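Local coordinates for protein bacillaene synthase decarboxylase PksI (Bacillus subtilis, PDB 4Q1K) that catalyses decarboxylation of the 3-methylglutaconyl group tethered to PksL, giving the 3-methylcrotonyl moiety on the way to the antibiotic bacillaene, at residues Q40-K45 / T75-Y80; Y153-G158 / M247-T252. The protein carries 1 engineered substitution. All coordinates share one frame; numbering follows the deposited sequence.

Contact 1: Q40-K45 / T75-Y80; sequences QDRTHK and TGYDNY
Two loops at the ends of neighbouring parallel strands of the crotonase-fold sheet, those after strands 34-39 and 71-75, meet here through Arg42 and Lys45 on one side and Tyr77 and Tyr80 on the other. Each loop contains a tight turn, type I from Arg42 to Lys45 and type II' from Tyr77 to Tyr80. Tyr77 is the buried centre. Its CG sits between the backbone N and the carbonyl carbon (chi1 73°), which sends the ring across to the first loop, where the hydroxyl OH comes within 3.3 Å of Lys45 CA. Over one face of that ring lies Arg42 CG, in a CH-pi contact 4.0 Å from the centroid. The arginine chain then runs extended, and the guanidinium, tilted 49° from the ring, has Tyr77 CG over its face. Arg42 NH1 makes a long salt bridge to Asp78 OD2, 3.6 Å, and the two groups are also joined by a water that accepts from Arg42 NH1 and donates to Asp78 OD1. Within 40-45, Asp41 OD1 accepts hydrogen bonds from both the backbone N and the ND1 of His44, on the same face of its carboxylate, while Asp41 OD2 is hydrogen-bonded to Ser49 OG. Lys45 folds over Tyr80: CB stands 3.8 Å from the ring centroid, almost on the normal, and the bent chain brings Lys45 CE to 3.3 Å from Tyr80 OH.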
ATOM      1  N   GLN B  40      19.939 -16.596 -19.541  1.00 24.92           N
ATOM      2  CA  GLN B  40      19.660 -17.529 -20.620  1.00 25.36           C
ATOM      3  C   GLN B  40      20.312 -18.894 -20.357  1.00 27.95           C
ATOM      4  O   GLN B  40      21.033 -19.449 -21.215  1.00 27.75           O
ATOM      5  CB  GLN B  40      20.034 -16.946 -21.987  1.00 26.25           C
ATOM      6  CG  GLN B  40      21.484 -16.454 -22.046  1.00 32.89           C
ATOM      7  CD  GLN B  40      21.939 -15.953 -23.428  1.00 33.77           C
ATOM      8  OE1 GLN B  40      23.145 -15.951 -23.716  1.00 41.23           O
ATOM      9  NE2 GLN B  40      20.997 -15.562 -24.281  1.00 34.46           N
ATOM     10  N   ASP B  41      20.026 -19.431 -19.170  1.00 28.88           N
ATOM     11  CA  ASP B  41      20.224 -20.865 -18.868  1.00 29.96           C
ATOM     12  C   ASP B  41      19.028 -21.662 -19.383  1.00 28.35           C
ATOM     13  O   ASP B  41      18.076 -21.904 -18.649  1.00 30.06           O
ATOM     14  CB  ASP B  41      20.474 -21.078 -17.389  1.00 31.46           C
ATOM     15  CG  ASP B  41      21.020 -22.486 -17.109  1.00 33.42           C
ATOM     16  OD1 ASP B  41      20.663 -23.400 -17.874  1.00 33.48           O
ATOM     17  OD2 ASP B  41      21.732 -22.623 -16.114  1.00 35.11           O
ATOM     18  N   ARG B  42      19.063 -21.983 -20.673  1.00 29.41           N
ATOM     19  CA  ARG B  42      17.964 -22.660 -21.346  1.00 30.98           C
ATOM     20  C   ARG B  42      17.760 -24.091 -20.830  1.00 32.57           C
ATOM     21  O   ARG B  42      16.633 -24.486 -20.669  1.00 35.64           O
ATOM     22  CB  ARG B  42      18.140 -22.636 -22.872  1.00 34.41           C
ATOM     23  CG  ARG B  42      18.331 -21.232 -23.416  1.00 39.07           C
ATOM     24  CD  ARG B  42      18.331 -21.146 -24.935  1.00 41.04           C
ATOM     25  NE  ARG B  42      18.736 -19.765 -25.178  1.00 46.04           N
ATOM     26  CZ  ARG B  42      18.000 -18.820 -25.725  1.00 44.81           C
ATOM     27  NH1 ARG B  42      16.784 -19.102 -26.213  1.00 44.50           N
ATOM     28  NH2 ARG B  42      18.536 -17.595 -25.812  1.00 48.22           N
ATOM     29  N   THR B  43      18.856 -24.787 -20.495  1.00 34.34           N
ATOM     30  CA  THR B  43      18.815 -26.110 -19.877  1.00 36.03           C
ATOM     31  C   THR B  43      17.968 -26.079 -18.620  1.00 36.08           C
ATOM     32  O   THR B  43      17.118 -26.952 -18.447  1.00 36.56           O
ATOM     33  CB  THR B  43      20.190 -26.594 -19.430  1.00 36.43           C
ATOM     34  OG1 THR B  43      20.995 -26.638 -20.573  1.00 46.15           O
ATOM     35  CG2 THR B  43      20.114 -28.033 -18.860  1.00 41.20           C
ATOM     36  N   HIS B  44      18.156 -25.082 -17.751  1.00 30.10           N
ATOM     37  CA  HIS B  44      17.391 -25.035 -16.521  1.00 30.72           C
ATOM     38  C   HIS B  44      16.207 -24.062 -16.492  1.00 28.10           C
ATOM     39  O   HIS B  44      15.696 -23.743 -15.415  1.00 26.99           O
ATOM     40  CB  HIS B  44      18.279 -24.705 -15.381  1.00 32.70           C
ATOM     41  CG  HIS B  44      19.367 -25.712 -15.177  1.00 37.89           C
ATOM     42  ND1 HIS B  44      20.499 -25.752 -15.972  1.00 37.37           N
ATOM     43  CD2 HIS B  44      19.500 -26.717 -14.266  1.00 38.45           C
ATOM     44  CE1 HIS B  44      21.285 -26.741 -15.566  1.00 40.44           C
ATOM     45  NE2 HIS B  44      20.705 -27.343 -14.538  1.00 42.16           N
ATOM     46  N   LYS B  45      15.798 -23.542 -17.648  1.00 27.42           N
ATOM     47  CA  LYS B  45      14.700 -22.545 -17.685  1.00 28.89           C
ATOM     48  C   LYS B  45      14.961 -21.405 -16.703  1.00 26.73           C
ATOM     49  O   LYS B  45      14.048 -20.918 -15.994  1.00 26.91           O
ATOM     50  CB  LYS B  45      13.375 -23.243 -17.387  1.00 30.74           C
ATOM     51  CG  LYS B  45      13.102 -24.343 -18.416  1.00 36.63           C
ATOM     52  CD  LYS B  45      12.476 -25.529 -17.721  1.00 47.49           C
ATOM     53  CE  LYS B  45      11.030 -25.692 -18.132  1.00 53.33           C
ATOM     54  NZ  LYS B  45      10.986 -26.439 -19.425  1.00 54.97           N
ATOM     55  N   THR B  75      16.693  -9.316 -17.346  1.00 18.92           N
ATOM     56  CA  THR B  75      15.567  -9.958 -18.086  1.00 21.99           C
ATOM     57  C   THR B  75      15.909 -11.383 -18.383  1.00 21.53           C
ATOM     58  O   THR B  75      17.096 -11.793 -18.176  1.00 20.84           O
ATOM     59  CB  THR B  75      15.281  -9.193 -19.421  1.00 22.17           C
ATOM     60  OG1 THR B  75      13.981  -9.581 -19.949  1.00 23.28           O
ATOM     61  CG2 THR B  75      16.414  -9.415 -20.531  1.00 20.64           C
ATOM     62  N   GLY B  76      14.949 -12.138 -18.926  1.00 20.47           N
ATOM     63  CA  GLY B  76      15.147 -13.585 -19.186  1.00 20.91           C
ATOM     64  C   GLY B  76      15.245 -13.864 -20.683  1.00 22.30           C
ATOM     65  O   GLY B  76      15.657 -12.992 -21.462  1.00 24.53           O
ATOM     66  N   TYR B  77      14.859 -15.073 -21.107  1.00 20.93           N
ATOM     67  CA  TYR B  77      14.800 -15.398 -22.503  1.00 21.90           C
ATOM     68  C   TYR B  77      13.425 -16.019 -22.761  1.00 22.08           C
ATOM     69  O   TYR B  77      12.871 -16.693 -21.860  1.00 22.34           O
ATOM     70  CB  TYR B  77      15.978 -16.372 -22.919  1.00 24.72           C
ATOM     71  CG  TYR B  77      15.685 -17.776 -22.375  1.00 26.25           C
ATOM     72  CD1 TYR B  77      15.077 -18.758 -23.203  1.00 27.05           C
ATOM     73  CD2 TYR B  77      15.948 -18.087 -21.043  1.00 25.43           C
ATOM     74  CE1 TYR B  77      14.745 -20.026 -22.709  1.00 27.79           C
ATOM     75  CE2 TYR B  77      15.586 -19.343 -20.527  1.00 27.54           C
ATOM     76  CZ  TYR B  77      14.986 -20.280 -21.369  1.00 28.11           C
ATOM     77  OH  TYR B  77      14.639 -21.519 -20.852  1.00 28.35           O
ATOM     78  N   ASP B  78      12.933 -15.809 -23.991  1.00 24.23           N
ATOM     79  CA  ASP B  78      11.666 -16.447 -24.455  1.00 27.02           C
ATOM     80  C   ASP B  78      10.601 -16.298 -23.381  1.00 22.61           C
ATOM     81  O   ASP B  78      10.298 -15.176 -22.961  1.00 25.50           O
ATOM     82  CB  ASP B  78      11.906 -17.937 -24.805  1.00 26.90           C
ATOM     83  CG  ASP B  78      12.757 -18.096 -26.089  1.00 37.22           C
ATOM     84  OD1 ASP B  78      12.993 -17.074 -26.794  1.00 34.75           O
ATOM     85  OD2 ASP B  78      13.197 -19.229 -26.352  1.00 39.83           O
ATOM     86  N   ASN B  79      10.048 -17.410 -22.909  1.00 23.90           N
ATOM     87  CA  ASN B  79       8.997 -17.384 -21.904  1.00 23.30           C
ATOM     88  C   ASN B  79       9.386 -17.461 -20.403  1.00 22.40           C
ATOM     89  O   ASN B  79       8.525 -17.670 -19.549  1.00 22.50           O
ATOM     90  CB  ASN B  79       7.919 -18.460 -22.275  1.00 28.01           C
ATOM     91  CG  ASN B  79       8.507 -19.861 -22.309  1.00 33.60           C
ATOM     92  OD1 ASN B  79       9.741 -20.035 -22.544  1.00 32.70           O
ATOM     93  ND2 ASN B  79       7.675 -20.878 -22.046  1.00 33.78           N
ATOM     94  N   TYR B  80      10.668 -17.317 -20.026  1.00 21.86           N
ATOM     95  CA  TYR B  80      11.111 -17.481 -18.637  1.00 21.87           C
ATOM     96  C   TYR B  80      11.871 -16.220 -18.203  1.00 20.49           C
ATOM     97  O   TYR B  80      12.857 -15.833 -18.836  1.00 21.94           O
ATOM     98  CB  TYR B  80      12.128 -18.666 -18.559  1.00 21.68           C
ATOM     99  CG  TYR B  80      11.295 -19.980 -18.469  1.00 27.06           C
ATOM    100  CD1 TYR B  80      10.726 -20.341 -17.253  1.00 32.27           C
ATOM    101  CD2 TYR B  80      10.946 -20.694 -19.606  1.00 30.70           C
ATOM    102  CE1 TYR B  80       9.902 -21.463 -17.142  1.00 38.97           C
ATOM    103  CE2 TYR B  80      10.131 -21.846 -19.517  1.00 34.63           C
ATOM    104  CZ  TYR B  80       9.624 -22.205 -18.280  1.00 38.47           C
ATOM    105  OH  TYR B  80       8.787 -23.299 -18.075  1.00 39.44           O
TER
HETATM  106  O   HOH W   1      15.323 -17.254 -27.792  1.00 53.18           O

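Contact 2: Y153-G158 / M247-T252; sequences YGFTPG and MMHEAT. Engineered in segment 247-252: Ala251 (natural residue Lys).
Thr252 OG1 takes the backbone N-H of Thr156 at 3.2 Å, in a nearly straight bond (N-H...O 164°), and gives its own hydrogen to Met248 O, one turn back in the helix, at 2.9 Å. That second bond arrives from above the carbonyl plane of Met248. A chi1 of 65° tucks the Thr252 hydroxyl back toward the preceding turn, where it can serve helix and loop together. The Thr156 side chain packs crosswise against the same helix face: its OG1 lies 3.2 Å from Met248 CB, and its CG2 meets the CG2 of Thr252. A water donates to both Gly154 O and Thr252 O, joining the loop to the helix a second time.

This is where the end of the long helix 220-252 closes over the loop that leads into helix 161-169 of the crotonase fold, and it holds the active-site residue His249. Ser222 OG of a second subunit is hydrogen-bonded to Gly154 O, so the loop is also part of the trimer interface. The ring of His249 reaches the loop beside Thr156 and Gly158. Phe155 turns an edge toward its face in an offset edge-to-face pair, centroids 5.8 Å apart and planes at 89°. Phe253 stacks on Phe155 and meets His249 edge-to-face, while Phe100 is a further aromatic neighbour of the histidine.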
ATOM      1  N   TYR B 153       5.783 -26.422  -1.131  1.00 25.27           N
ATOM      2  CA  TYR B 153       6.701 -27.525  -0.836  1.00 24.00           C
ATOM      3  C   TYR B 153       6.799 -27.768   0.684  1.00 25.86           C
ATOM      4  O   TYR B 153       7.636 -28.587   1.139  1.00 27.10           O
ATOM      5  CB  TYR B 153       8.107 -27.222  -1.374  1.00 24.47           C
ATOM      6  CG  TYR B 153       8.191 -27.006  -2.860  1.00 23.48           C
ATOM      7  CD1 TYR B 153       7.882 -28.039  -3.731  1.00 26.06           C
ATOM      8  CD2 TYR B 153       8.564 -25.765  -3.396  1.00 21.97           C
ATOM      9  CE1 TYR B 153       7.945 -27.875  -5.118  1.00 27.16           C
ATOM     10  CE2 TYR B 153       8.675 -25.601  -4.786  1.00 24.32           C
ATOM     11  CZ  TYR B 153       8.367 -26.651  -5.623  1.00 24.88           C
ATOM     12  OH  TYR B 153       8.358 -26.601  -6.958  1.00 25.04           O
ATOM     13  N   GLY B 154       6.030 -27.038   1.488  1.00 24.87           N
ATOM     14  CA  GLY B 154       5.971 -27.330   2.911  1.00 24.70           C
ATOM     15  C   GLY B 154       6.800 -26.458   3.755  1.00 27.04           C
ATOM     16  O   GLY B 154       6.738 -26.558   4.975  1.00 25.26           O
ATOM     17  N   PHE B 155       7.585 -25.559   3.130  1.00 27.30           N
ATOM     18  CA  PHE B 155       8.525 -24.759   3.946  1.00 25.59           C
ATOM     19  C   PHE B 155       8.185 -23.287   3.788  1.00 23.25           C
ATOM     20  O   PHE B 155       7.519 -22.872   2.812  1.00 20.73           O
ATOM     21  CB  PHE B 155      10.026 -25.029   3.594  1.00 26.55           C
ATOM     22  CG  PHE B 155      10.424 -24.727   2.136  1.00 26.00           C
ATOM     23  CD1 PHE B 155      10.810 -23.449   1.736  1.00 27.76           C
ATOM     24  CD2 PHE B 155      10.458 -25.760   1.178  1.00 28.62           C
ATOM     25  CE1 PHE B 155      11.135 -23.202   0.386  1.00 25.70           C
ATOM     26  CE2 PHE B 155      10.850 -25.523  -0.167  1.00 28.58           C
ATOM     27  CZ  PHE B 155      11.142 -24.219  -0.557  1.00 26.77           C
ATOM     28  N   THR B 156       8.626 -22.492   4.739  1.00 22.29           N
ATOM     29  CA  THR B 156       8.333 -21.041   4.708  1.00 23.11           C
ATOM     30  C   THR B 156       9.172 -20.261   3.670  1.00 23.22           C
ATOM     31  O   THR B 156      10.218 -20.729   3.262  1.00 21.99           O
ATOM     32  CB  THR B 156       8.560 -20.481   6.102  1.00 24.86           C
ATOM     33  OG1 THR B 156       9.871 -20.881   6.580  1.00 25.47           O
ATOM     34  CG2 THR B 156       7.416 -21.013   7.064  1.00 25.05           C
ATOM     35  N   PRO B 157       8.677 -19.099   3.210  1.00 23.00           N
ATOM     36  CA  PRO B 157       9.383 -18.395   2.133  1.00 23.01           C
ATOM     37  C   PRO B 157      10.774 -17.933   2.636  1.00 24.02           C
ATOM     38  O   PRO B 157      10.890 -17.372   3.746  1.00 26.02           O
ATOM     39  CB  PRO B 157       8.456 -17.207   1.842  1.00 22.18           C
ATOM     40  CG  PRO B 157       7.063 -17.682   2.240  1.00 22.52           C
ATOM     41  CD  PRO B 157       7.350 -18.529   3.479  1.00 21.20           C
ATOM     42  N   GLY B 158      11.810 -18.099   1.807  1.00 23.43           N
ATOM     43  CA  GLY B 158      13.129 -17.486   2.132  1.00 24.23           C
ATOM     44  C   GLY B 158      13.457 -16.390   1.121  1.00 24.80           C
ATOM     45  O   GLY B 158      12.537 -15.752   0.576  1.00 23.42           O
ATOM     46  N   MET B 247      15.534 -18.705  10.581  1.00 25.91           N
ATOM     47  CA  MET B 247      14.929 -19.346  11.741  1.00 30.09           C
ATOM     48  C   MET B 247      13.716 -20.185  11.341  1.00 29.83           C
ATOM     49  O   MET B 247      13.559 -21.316  11.799  1.00 28.22           O
ATOM     50  CB  MET B 247      14.526 -18.301  12.783  1.00 31.62           C
ATOM     51  CG  MET B 247      15.678 -17.802  13.639  1.00 42.94           C
ATOM     52  SD  MET B 247      15.129 -16.780  15.019  1.00 61.25           S
ATOM     53  CE  MET B 247      13.891 -15.764  14.216  1.00 55.75           C
ATOM     54  N   MET B 248      12.861 -19.628  10.486  1.00 26.75           N
ATOM     55  CA  MET B 248      11.662 -20.344  10.036  1.00 23.95           C
ATOM     56  C   MET B 248      12.045 -21.570   9.199  1.00 26.44           C
ATOM     57  O   MET B 248      11.371 -22.618   9.278  1.00 26.54           O
ATOM     58  CB  MET B 248      10.683 -19.385   9.291  1.00 24.21           C
ATOM     59  CG  MET B 248      10.078 -18.337  10.222  1.00 26.27           C
ATOM     60  SD  MET B 248       8.694 -17.503   9.353  1.00 30.84           S
ATOM     61  CE  MET B 248       9.657 -16.542   8.162  1.00 30.21           C
ATOM     62  N   HIS B 249      13.130 -21.472   8.445  1.00 26.09           N
ATOM     63  CA  HIS B 249      13.592 -22.592   7.628  1.00 27.14           C
ATOM     64  C   HIS B 249      14.052 -23.680   8.612  1.00 28.04           C
ATOM     65  O   HIS B 249      13.852 -24.886   8.372  1.00 27.53           O
ATOM     66  CB  HIS B 249      14.768 -22.183   6.757  1.00 28.59           C
ATOM     67  CG  HIS B 249      14.374 -21.634   5.404  1.00 30.32           C
ATOM     68  ND1 HIS B 249      13.063 -21.415   5.030  1.00 30.78           N
ATOM     69  CD2 HIS B 249      15.119 -21.340   4.326  1.00 27.24           C
ATOM     70  CE1 HIS B 249      13.021 -20.940   3.792  1.00 26.25           C
ATOM     71  NE2 HIS B 249      14.254 -20.907   3.333  1.00 31.21           N
ATOM     72  N   GLU B 250      14.709 -23.234   9.682  1.00 29.74           N
ATOM     73  CA  GLU B 250      15.142 -24.247  10.745  1.00 30.09           C
ATOM     74  C   GLU B 250      13.959 -25.022  11.270  1.00 32.36           C
ATOM     75  O   GLU B 250      13.991 -26.256  11.474  1.00 32.48           O
ATOM     76  CB  GLU B 250      15.853 -23.482  11.889  1.00 34.84           C
ATOM     77  CG  GLU B 250      15.938 -24.230  13.192  1.00 55.13           C
ATOM     78  CD  GLU B 250      17.293 -24.853  13.301  1.00 63.67           C
ATOM     79  OE1 GLU B 250      18.092 -24.375  14.139  1.00 70.69           O
ATOM     80  OE2 GLU B 250      17.575 -25.771  12.497  1.00 72.95           O
ATOM     81  N   ALA B 251      12.850 -24.344  11.436  1.00 28.40           N
ATOM     82  CA  ALA B 251      11.705 -24.987  11.998  1.00 31.33           C
ATOM     83  C   ALA B 251      10.823 -25.750  10.964  1.00 33.08           C
ATOM     84  O   ALA B 251       9.969 -26.524  11.355  1.00 33.20           O
ATOM     85  CB  ALA B 251      10.888 -23.928  12.700  1.00 33.59           C
ATOM     86  N   THR B 252      10.962 -25.477   9.653  1.00 29.29           N
ATOM     87  CA  THR B 252      10.043 -26.065   8.661  1.00 26.93           C
ATOM     88  C   THR B 252      10.720 -26.891   7.537  1.00 30.15           C
ATOM     89  O   THR B 252      10.044 -27.731   6.907  1.00 33.51           O
ATOM     90  CB  THR B 252       9.063 -24.953   8.032  1.00 27.46           C
ATOM     91  OG1 THR B 252       9.815 -23.990   7.274  1.00 28.42           O
ATOM     92  CG2 THR B 252       8.369 -24.208   9.148  1.00 26.39           C
TER
HETATM   93  O   HOH W   2       7.451 -28.577   6.963  1.00 34.16           O

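Contact 1 and contact 2 lie in different regions of the same crotonase-fold chain, their centres 27 Å apart and their nearest atoms about 12 Å apart, so they do not meet directly. Both segments of contact 1 precede both segments of contact 2 in the sequence. Contact 1 joins the loops that follow two adjacent inner strands of the six-stranded sheet, at their C-terminal ends, and lies away from the active site. Contact 2 contains that site's His249 and is wholly buried, with a second subunit beside it; no other chain of the trimer touches the segments of contact 1, where several of the touching residues are exposed.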